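Local coordinates for purine catabolism protein pucG (Bacillus subtilis, PDB 3ISL) that catalyses the pyridoxal-phosphate-dependent transfer of an amino group from (S)-ureidoglycine to glyoxylate, giving oxalurate and glycine in purine catabolism, at residues 85-90 with 136-141; 375-380 with 402-407; 65-70 with 249-254. All coordinates share one frame; numbering follows the deposited sequence.

Interaction 1. Residues 85-90 with 136-141; sequences PEDDVL and KPKIVA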
loop_
_atom_site.group_PDB
_atom_site.type_symbol
_atom_site.label_atom_id
_atom_site.label_comp_id
_atom_site.label_asym_id
_atom_site.label_seq_id
_atom_site.Cartn_x
_atom_site.Cartn_y
_atom_site.Cartn_z
ATOM N N PRO A 85 23.428 -3.238 10.543
ATOM C CA PRO A 85 23.635 -4.198 11.625
ATOM C C PRO A 85 24.566 -3.622 12.681
ATOM O O PRO A 85 25.501 -2.902 12.326
ATOM C CB PRO A 85 24.324 -5.399 10.899
ATOM C CG PRO A 85 23.639 -5.361 9.548
ATOM C CD PRO A 85 23.630 -3.859 9.225
ATOM N N GLU A 86 24.285 -3.927 13.952
ATOM C CA GLU A 86 25.051 -3.453 15.135
ATOM C C GLU A 86 24.894 -1.966 15.547
ATOM O O GLU A 86 25.343 -1.586 16.634
ATOM C CB GLU A 86 26.535 -3.930 15.134
ATOM C CG GLU A 86 26.669 -5.481 14.943
ATOM C CD GLU A 86 28.099 -5.968 14.754
ATOM O OE1 GLU A 86 29.034 -5.187 15.053
ATOM O OE2 GLU A 86 28.302 -7.147 14.327
ATOM N N ASP A 87 24.215 -1.132 14.757
ATOM C CA ASP A 87 23.799 0.168 15.328
ATOM C C ASP A 87 23.026 -0.002 16.658
ATOM O O ASP A 87 22.181 -0.883 16.812
ATOM C CB ASP A 87 22.961 0.998 14.346
ATOM C CG ASP A 87 23.759 1.432 13.123
ATOM O OD1 ASP A 87 25.019 1.498 13.198
ATOM O OD2 ASP A 87 23.117 1.709 12.087
ATOM N N ASP A 88 23.340 0.842 17.626
ATOM C CA ASP A 88 22.595 0.877 18.881
ATOM C C ASP A 88 21.298 1.686 18.700
ATOM O O ASP A 88 21.331 2.780 18.144
ATOM C CB ASP A 88 23.447 1.533 19.938
ATOM C CG ASP A 88 24.596 0.647 20.411
ATOM O OD1 ASP A 88 24.367 -0.533 20.719
ATOM O OD2 ASP A 88 25.716 1.174 20.543
ATOM N N VAL A 89 20.179 1.140 19.179
ATOM C CA VAL A 89 18.873 1.756 19.040
ATOM C C VAL A 89 18.158 1.657 20.384
ATOM O O VAL A 89 17.914 0.568 20.900
ATOM C CB VAL A 89 18.029 1.051 17.914
ATOM C CG1 VAL A 89 16.587 1.643 17.830
ATOM C CG2 VAL A 89 18.757 1.078 16.498
ATOM N N LEU A 90 17.817 2.818 20.934
ATOM C CA LEU A 90 17.154 2.912 22.223
ATOM C C LEU A 90 15.640 3.035 21.953
ATOM O O LEU A 90 15.213 3.937 21.268
ATOM C CB LEU A 90 17.566 4.193 22.935
ATOM C CG LEU A 90 17.599 4.273 24.471
ATOM C CD1 LEU A 90 17.201 5.656 24.994
ATOM C CD2 LEU A 90 17.045 3.119 25.338
ATOM N N LYS A 136 24.335 6.159 24.289
ATOM C CA LYS A 136 24.827 6.874 23.110
ATOM C C LYS A 136 24.371 6.181 21.861
ATOM O O LYS A 136 25.205 5.682 21.075
ATOM C CB LYS A 136 26.372 6.923 23.133
ATOM C CG LYS A 136 26.892 8.310 23.472
ATOM C CD LYS A 136 27.593 8.339 24.802
ATOM C CE LYS A 136 28.936 7.622 24.705
ATOM N NZ LYS A 136 29.679 7.825 25.981
ATOM N N PRO A 137 23.035 6.074 21.682
ATOM C CA PRO A 137 22.545 5.324 20.527
ATOM C C PRO A 137 22.666 6.134 19.232
ATOM O O PRO A 137 22.589 7.380 19.245
ATOM C CB PRO A 137 21.070 5.102 20.892
ATOM C CG PRO A 137 20.716 6.346 21.582
ATOM C CD PRO A 137 21.930 6.655 22.457
ATOM N N LYS A 138 22.830 5.464 18.106
ATOM C CA LYS A 138 22.665 6.166 16.822
ATOM C C LYS A 138 21.192 6.674 16.713
ATOM O O LYS A 138 20.901 7.766 16.179
ATOM C CB LYS A 138 23.052 5.230 15.636
ATOM C CG LYS A 138 22.780 5.801 14.265
ATOM C CD LYS A 138 23.212 4.823 13.127
ATOM C CE LYS A 138 23.094 5.440 11.765
ATOM N NZ LYS A 138 23.422 4.436 10.705
ATOM N N ILE A 139 20.275 5.890 17.251
ATOM C CA ILE A 139 18.854 6.137 17.020
ATOM C C ILE A 139 18.044 5.963 18.304
ATOM O O ILE A 139 18.247 4.977 19.067
ATOM C CB ILE A 139 18.255 5.122 16.013
ATOM C CG1 ILE A 139 18.975 5.259 14.670
ATOM C CG2 ILE A 139 16.663 5.302 15.891
ATOM C CD1 ILE A 139 18.932 4.072 13.892
ATOM N N VAL A 140 17.129 6.908 18.528
ATOM C CA VAL A 140 16.073 6.647 19.477
ATOM C C VAL A 140 14.728 6.663 18.803
ATOM O O VAL A 140 14.379 7.604 18.093
ATOM C CB VAL A 140 16.207 7.432 20.830
ATOM C CG1 VAL A 140 17.471 8.313 20.971
ATOM C CG2 VAL A 140 14.901 7.897 21.479
ATOM N N ALA A 141 14.015 5.542 18.984
ATOM C CA ALA A 141 12.764 5.289 18.286
ATOM C C ALA A 141 11.687 5.238 19.323
ATOM O O ALA A 141 11.803 4.491 20.300
ATOM C CB ALA A 141 12.812 3.941 17.492
#

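Interaction 2. Residues 375-380 with 402-407; sequences NVLFVL and AALDVY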
loop_
_atom_site.group_PDB
_atom_site.type_symbol
_atom_site.label_atom_id
_atom_site.label_comp_id
_atom_site.label_asym_id
_atom_site.label_seq_id
_atom_site.Cartn_x
_atom_site.Cartn_y
_atom_site.Cartn_z
ATOM N N ASN A 375 -21.759 11.140 16.617
ATOM C CA ASN A 375 -21.133 9.833 16.901
ATOM C C ASN A 375 -20.891 9.718 18.425
ATOM O O ASN A 375 -21.109 8.662 19.054
ATOM C CB ASN A 375 -19.787 9.701 16.183
ATOM C CG ASN A 375 -19.887 9.092 14.884
ATOM O OD1 ASN A 375 -18.898 8.500 14.373
ATOM N ND2 ASN A 375 -21.060 9.185 14.282
ATOM N N VAL A 376 -20.472 10.826 19.034
ATOM C CA VAL A 376 -20.288 10.799 20.457
ATOM C C VAL A 376 -21.618 10.531 21.160
ATOM O O VAL A 376 -21.710 9.713 22.035
ATOM C CB VAL A 376 -19.655 12.104 20.956
ATOM C CG1 VAL A 376 -19.890 12.217 22.442
ATOM C CG2 VAL A 376 -18.147 12.044 20.673
ATOM N N LEU A 377 -22.680 11.205 20.748
ATOM C CA LEU A 377 -24.013 10.909 21.310
ATOM C C LEU A 377 -24.478 9.458 21.039
ATOM O O LEU A 377 -24.994 8.787 21.942
ATOM C CB LEU A 377 -25.035 11.916 20.761
ATOM C CG LEU A 377 -25.346 13.254 21.454
ATOM C CD1 LEU A 377 -24.619 13.617 22.729
ATOM C CD2 LEU A 377 -25.550 14.459 20.545
ATOM N N PHE A 378 -24.306 8.958 19.819
ATOM C CA PHE A 378 -24.808 7.613 19.500
ATOM C C PHE A 378 -24.027 6.519 20.211
ATOM O O PHE A 378 -24.606 5.507 20.626
ATOM C CB PHE A 378 -24.801 7.408 17.974
ATOM C CG PHE A 378 -25.580 6.174 17.459
ATOM C CD1 PHE A 378 -26.676 5.623 18.142
ATOM C CD2 PHE A 378 -25.230 5.598 16.205
ATOM C CE1 PHE A 378 -27.371 4.498 17.590
ATOM C CE2 PHE A 378 -25.944 4.485 15.664
ATOM C CZ PHE A 378 -26.994 3.954 16.362
ATOM N N VAL A 379 -22.718 6.694 20.353
ATOM C CA VAL A 379 -21.930 5.666 20.992
ATOM C C VAL A 379 -22.328 5.560 22.479
ATOM O O VAL A 379 -22.367 4.441 23.053
ATOM C CB VAL A 379 -20.389 5.860 20.799
ATOM C CG1 VAL A 379 -19.874 6.966 21.745
ATOM C CG2 VAL A 379 -19.634 4.514 21.071
ATOM N N LEU A 380 -22.642 6.697 23.111
ATOM C CA LEU A 380 -23.073 6.649 24.550
ATOM C C LEU A 380 -24.473 6.029 24.637
ATOM O O LEU A 380 -24.758 5.229 25.547
ATOM C CB LEU A 380 -23.087 8.030 25.214
ATOM C CG LEU A 380 -21.736 8.740 25.311
ATOM C CD1 LEU A 380 -22.000 10.209 25.508
ATOM C CD2 LEU A 380 -20.960 8.161 26.492
ATOM N N ALA A 402 -25.532 14.461 30.307
ATOM C CA ALA A 402 -24.231 14.998 30.621
ATOM C C ALA A 402 -23.396 15.329 29.375
ATOM O O ALA A 402 -22.748 16.381 29.350
ATOM C CB ALA A 402 -23.483 14.163 31.721
ATOM N N ALA A 403 -23.463 14.518 28.311
ATOM C CA ALA A 403 -22.787 14.915 27.073
ATOM C C ALA A 403 -23.502 16.118 26.471
ATOM O O ALA A 403 -22.838 17.020 26.022
ATOM C CB ALA A 403 -22.713 13.747 26.058
ATOM N N LEU A 404 -24.852 16.173 26.538
ATOM C CA LEU A 404 -25.592 17.331 26.030
ATOM C C LEU A 404 -25.290 18.630 26.784
ATOM O O LEU A 404 -25.153 19.676 26.166
ATOM C CB LEU A 404 -27.102 17.092 25.928
ATOM C CG LEU A 404 -27.527 16.113 24.809
ATOM C CD1 LEU A 404 -28.967 15.588 25.018
ATOM C CD2 LEU A 404 -27.338 16.762 23.430
ATOM N N ASP A 405 -25.245 18.568 28.117
ATOM C CA ASP A 405 -24.709 19.678 28.900
ATOM C C ASP A 405 -23.368 20.188 28.379
ATOM O O ASP A 405 -23.198 21.378 28.230
ATOM C CB ASP A 405 -24.593 19.288 30.356
ATOM C CG ASP A 405 -25.965 19.063 30.992
ATOM O OD1 ASP A 405 -26.965 19.479 30.371
ATOM O OD2 ASP A 405 -26.052 18.465 32.087
ATOM N N VAL A 406 -22.402 19.311 28.127
ATOM C CA VAL A 406 -21.152 19.869 27.624
ATOM C C VAL A 406 -21.283 20.502 26.249
ATOM O O VAL A 406 -20.625 21.530 25.970
ATOM C CB VAL A 406 -19.846 19.001 27.834
ATOM C CG1 VAL A 406 -20.098 17.681 28.488
ATOM C CG2 VAL A 406 -19.001 18.930 26.591
ATOM N N TYR A 407 -22.164 19.946 25.411
ATOM C CA TYR A 407 -22.334 20.493 24.057
ATOM C C TYR A 407 -23.082 21.815 24.115
ATOM O O TYR A 407 -22.792 22.715 23.338
ATOM C CB TYR A 407 -23.030 19.527 23.091
ATOM C CG TYR A 407 -22.097 18.424 22.604
ATOM C CD1 TYR A 407 -20.856 18.751 22.039
ATOM C CD2 TYR A 407 -22.469 17.066 22.674
ATOM C CE1 TYR A 407 -19.963 17.744 21.607
ATOM C CE2 TYR A 407 -21.591 16.056 22.231
ATOM C CZ TYR A 407 -20.373 16.394 21.694
ATOM O OH TYR A 407 -19.540 15.387 21.264
#

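Interaction 3. Residues 65-70 with 249-254; sequences YPIDGT and FDLSQL. With PLP (pyridoxal-5'-phosphate), chain C.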
loop_
_atom_site.group_PDB
_atom_site.type_symbol
_atom_site.label_atom_id
_atom_site.label_comp_id
_atom_site.label_asym_id
_atom_site.label_seq_id
_atom_site.Cartn_x
_atom_site.Cartn_y
_atom_site.Cartn_z
ATOM N N TYR A 65 6.520 13.225 2.332
ATOM C CA TYR A 65 5.927 12.524 1.183
ATOM C C TYR A 65 5.434 11.220 1.681
ATOM O O TYR A 65 5.922 10.739 2.690
ATOM C CB TYR A 65 6.937 12.368 0.014
ATOM C CG TYR A 65 8.232 11.588 0.327
ATOM C CD1 TYR A 65 9.417 12.258 0.674
ATOM C CD2 TYR A 65 8.262 10.206 0.266
ATOM C CE1 TYR A 65 10.626 11.542 0.939
ATOM C CE2 TYR A 65 9.441 9.484 0.543
ATOM C CZ TYR A 65 10.595 10.162 0.884
ATOM O OH TYR A 65 11.716 9.420 1.134
ATOM N N PRO A 66 4.414 10.641 1.030
ATOM C CA PRO A 66 3.913 9.370 1.554
ATOM C C PRO A 66 4.671 8.141 0.991
ATOM O O PRO A 66 5.218 8.191 -0.071
ATOM C CB PRO A 66 2.463 9.318 1.040
ATOM C CG PRO A 66 2.462 10.143 -0.141
ATOM C CD PRO A 66 3.562 11.179 -0.038
ATOM N N ILE A 67 4.666 7.046 1.712
ATOM C CA ILE A 67 5.107 5.810 1.093
ATOM C C ILE A 67 3.855 4.908 0.991
ATOM O O ILE A 67 2.859 5.077 1.737
ATOM C CB ILE A 67 6.321 5.092 1.858
ATOM C CG1 ILE A 67 5.868 4.525 3.167
ATOM C CG2 ILE A 67 7.588 5.948 2.089
ATOM C CD1 ILE A 67 5.761 2.968 3.065
ATOM N N ASP A 68 3.913 3.924 0.102
ATOM C CA ASP A 68 2.704 3.215 -0.266
ATOM C C ASP A 68 2.780 1.992 0.611
ATOM O O ASP A 68 3.643 1.143 0.432
ATOM C CB ASP A 68 2.742 2.879 -1.770
ATOM C CG ASP A 68 2.558 4.102 -2.660
ATOM O OD1 ASP A 68 2.626 3.964 -3.907
ATOM O OD2 ASP A 68 2.391 5.218 -2.088
ATOM N N GLY A 69 1.941 1.900 1.618
ATOM C CA GLY A 69 2.062 0.778 2.534
ATOM C C GLY A 69 1.242 1.266 3.668
ATOM O O GLY A 69 0.964 2.480 3.748
ATOM N N THR A 70 0.838 0.362 4.544
ATOM C CA THR A 70 0.234 0.831 5.777
ATOM C C THR A 70 1.261 1.642 6.611
ATOM O O THR A 70 2.475 1.781 6.233
ATOM C CB THR A 70 -0.573 -0.316 6.552
ATOM O OG1 THR A 70 0.236 -0.968 7.548
ATOM C CG2 THR A 70 -1.113 -1.347 5.570
ATOM N N PHE A 249 11.191 -0.362 0.468
ATOM C CA PHE A 249 11.347 0.655 1.546
ATOM C C PHE A 249 12.656 1.483 1.487
ATOM O O PHE A 249 13.053 2.097 2.484
ATOM C CB PHE A 249 11.153 -0.013 2.933
ATOM C CG PHE A 249 9.789 -0.674 3.125
ATOM C CD1 PHE A 249 8.610 -0.056 2.658
ATOM C CD2 PHE A 249 9.694 -1.909 3.759
ATOM C CE1 PHE A 249 7.352 -0.668 2.819
ATOM C CE2 PHE A 249 8.440 -2.537 3.935
ATOM C CZ PHE A 249 7.274 -1.920 3.443
ATOM N N ASP A 250 13.332 1.494 0.319
ATOM C CA ASP A 250 14.609 2.225 0.147
ATOM C C ASP A 250 14.352 3.759 -0.031
ATOM O O ASP A 250 14.097 4.230 -1.160
ATOM C CB ASP A 250 15.421 1.630 -1.032
ATOM C CG ASP A 250 16.867 2.236 -1.159
ATOM O OD1 ASP A 250 17.703 1.632 -1.912
ATOM O OD2 ASP A 250 17.160 3.289 -0.493
ATOM N N LEU A 251 14.387 4.521 1.071
ATOM C CA LEU A 251 14.057 5.976 1.021
ATOM C C LEU A 251 14.966 6.774 0.078
ATOM O O LEU A 251 14.604 7.843 -0.387
ATOM C CB LEU A 251 14.061 6.621 2.437
ATOM C CG LEU A 251 13.077 6.038 3.448
ATOM C CD1 LEU A 251 13.066 6.865 4.710
ATOM C CD2 LEU A 251 11.631 5.886 2.909
ATOM N N SER A 252 16.171 6.247 -0.152
ATOM C CA SER A 252 17.168 6.830 -1.068
ATOM C C SER A 252 16.711 6.789 -2.531
ATOM O O SER A 252 17.061 7.679 -3.313
ATOM C CB SER A 252 18.486 6.064 -0.995
ATOM O OG SER A 252 19.436 6.775 -1.719
ATOM N N GLN A 253 15.991 5.722 -2.888
ATOM C CA GLN A 253 15.330 5.620 -4.178
ATOM C C GLN A 253 14.011 6.363 -4.126
ATOM O O GLN A 253 13.656 7.026 -5.111
ATOM C CB GLN A 253 15.090 4.162 -4.568
ATOM C CG GLN A 253 16.392 3.352 -4.634
ATOM C CD GLN A 253 16.157 1.969 -5.156
ATOM O OE1 GLN A 253 15.935 1.782 -6.362
ATOM N NE2 GLN A 253 16.242 0.971 -4.267
ATOM N N LEU A 254 13.294 6.267 -2.997
ATOM C CA LEU A 254 12.021 7.005 -2.834
ATOM C C LEU A 254 12.189 8.548 -2.880
ATOM O O LEU A 254 11.267 9.264 -3.330
ATOM C CB LEU A 254 11.249 6.529 -1.608
ATOM C CG LEU A 254 10.579 5.212 -2.008
ATOM C CD1 LEU A 254 10.188 4.354 -0.830
ATOM C CD2 LEU A 254 9.374 5.513 -2.920
HETATM N N1 PLP C . 1.522 2.635 15.179
HETATM C C2 PLP C . 0.503 3.128 16.121
HETATM C C2A PLP C . 0.762 3.955 17.232
HETATM C C3 PLP C . -0.850 2.791 15.987
HETATM O O3 PLP C . -1.800 3.257 16.859
HETATM C C4 PLP C . -1.312 2.002 14.957
HETATM C C4A PLP C . -2.853 1.680 14.853
HETATM C C5 PLP C . -0.388 1.524 14.037
HETATM C C6 PLP C . 1.013 1.803 14.124
HETATM C C5A PLP C . -0.926 0.627 12.972
HETATM O O4P PLP C . -0.581 1.084 11.749
HETATM P P PLP C . -1.205 0.201 10.596
HETATM O O1P PLP C . -2.225 -0.803 11.122
HETATM O O2P PLP C . 0.182 -0.407 9.911
HETATM O O3P PLP C . -1.874 1.223 9.442
#

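Interaction 1. Residues 85-90 with 136-141
Leu-90 joins its neighbouring strand through both of its backbone polar atoms: its N donates to Ile-139 O at 2.9 Å, and its O accepts from Ala-141 N at 3.0 Å. Before them, Asp-88 O receives two weak bonds, from Lys-138 N and Ile-139 N. On one face of the sheet Val-89 and Ile-139 lie side by side and point the same way, CG2 of Val-89 lying 4.0 Å from CD1 of Ile-139. On the other face CB of Leu-90 touches both CG of Pro-137 and CB of Val-140, and helix 125-135 packs over Leu-90 and Val-140. These are adjacent parallel strands in the central sheet of the fold-type I pyridoxal-phosphate enzymes, to which the class-V aminotransferases belong, strand 111-116 flanking 88-93 and strand 168-172 flanking 139-143. Where the strands begin, the extended chain of Lys-138 crosses Asp-87, and NZ reaches OD2 at 3.1 Å from above the carboxylate plane, 45° out of it, in a salt bridge. NZ also donates to Val-82 O. A bond from Glu-84 N to OD2 ties the carboxylate to the loop before it. An alanine in place of Asp-87 would probably leave the Lys-138 ammonium without its carboxylate mate and Glu-84 N without this acceptor.

Interaction 2. Residues 375-380 with 402-407
Tyr-407 points its phenol at Val-376, the two side chains crossing at a slant, and its OH comes to 3.3 Å from CB and 3.4 Å from CG1 of the valine. Its CB points toward the facing helix, and CG is anti to the carbonyl carbon (chi1 -77°). Leu-377 slides past the tyrosine in the opposite direction and sets CD1 against the ring's edge, in its plane, 3.9 Å from CE2. The same methyl lies 3.8 Å from CB of Ala-403, which also receives CD1 of Leu-380 at 3.7 Å, so one small side chain is met by two leucine branches. The other branch of Leu-377 ends at Leu-404, CD2 to CD2 at 4.1 Å, the two leucines crossing at about a right angle. The segments belong to the last two helices of the chain, 373-389 and 398-408, packed nearly antiparallel (167°) at its C-terminal end, with segment axes 10.7 Å apart. Helix 288-308 packs against both, touching Leu-380 and Tyr-407, and Lys-373 makes a cation-pi contact with the tyrosine ring. The hydroxyl of Tyr-407 has its hydrogen-bonding partner on that third helix, at His-298 ND1; between the two segments no polar pair forms, the phenol oxygen lying against the valine carbons and the rest being apolar packing.

Interaction 3. Residues 65-70 with 249-254
Segment 65-70 and the first turn of helix 251-257 face each other at some distance, the nearest CA atoms, those of Ile-67 and Leu-254, being 8.0 Å apart, so side chains span the interval. Ile-67 does much of this with its two branches. Its CG1 sits between the backbone N and the carbonyl carbon (chi1 70°), and the CD1 beyond it lies 4.0 Å from CE1 of Phe-249; CD1 meets the ring obliquely, and the two side chains cross at about a right angle. The other branch, CG2, meets CD2 of Leu-251 at 4.1 Å and CD1 of Leu-254 at 4.2 Å. Tyr-65 crosses both leucines at a slant: its CE2 touches CB of Leu-254 at 4.1 Å, while the carbonyl oxygen of Leu-254 lies over one face of the ring. The phenol oxygen comes near CB of Leu-251, but its hydrogen bond is with the hydroxyl of Tyr-211, and Trp-258 stacks on the ring.

The helix start is fixed by Asp-250 at its N-cap. OD2 accepts a weak bond from Ser-252 N; OD1 takes NE2 of Gln-253 at 2.8 Å, from above the carboxylate plane (41° out of it), and forms a salt bridge with Arg-107 of the second subunit. Phe-249 in turn stacks on Phe-249 of that subunit, so the segment reaches the dimer interface.

At the far end of 65-70, Thr-70 occupies the N-cap position before helix 71-82, and its OG1 donates to O2P of the cofactor, the modelled 2.4 Å being doubtfully short. Ser-71 and Arg-72 also bind the cofactor, as does Thr-267 of the second subunit. A phosphate held at a helix N terminus, with residues from both chains, is typical of the cofactor site in dimeric fold-type I pyridoxal-phosphate enzymes.

In the fold
From the N terminus, the chain first reaches strand 63-68, an outermost strand of the seven-stranded sheet, where the first half of interaction 3 lies. Its partner comes 179 residues later, and within that long loop interaction 1 opens and closes, pairing two inner strands of the same sheet across a 46-residue separation. The two contacts have centres about 21 Å apart and do not touch. Interaction 2 follows in series once interaction 3 has closed, joining the last two helices, 373-389 and 398-408, over a short connection; its centre lies about 40 Å from that of interaction 3, across the chain's centre. Together they tie the sheet internally, its edge to the subunit interface, and the C-terminal helices to each other.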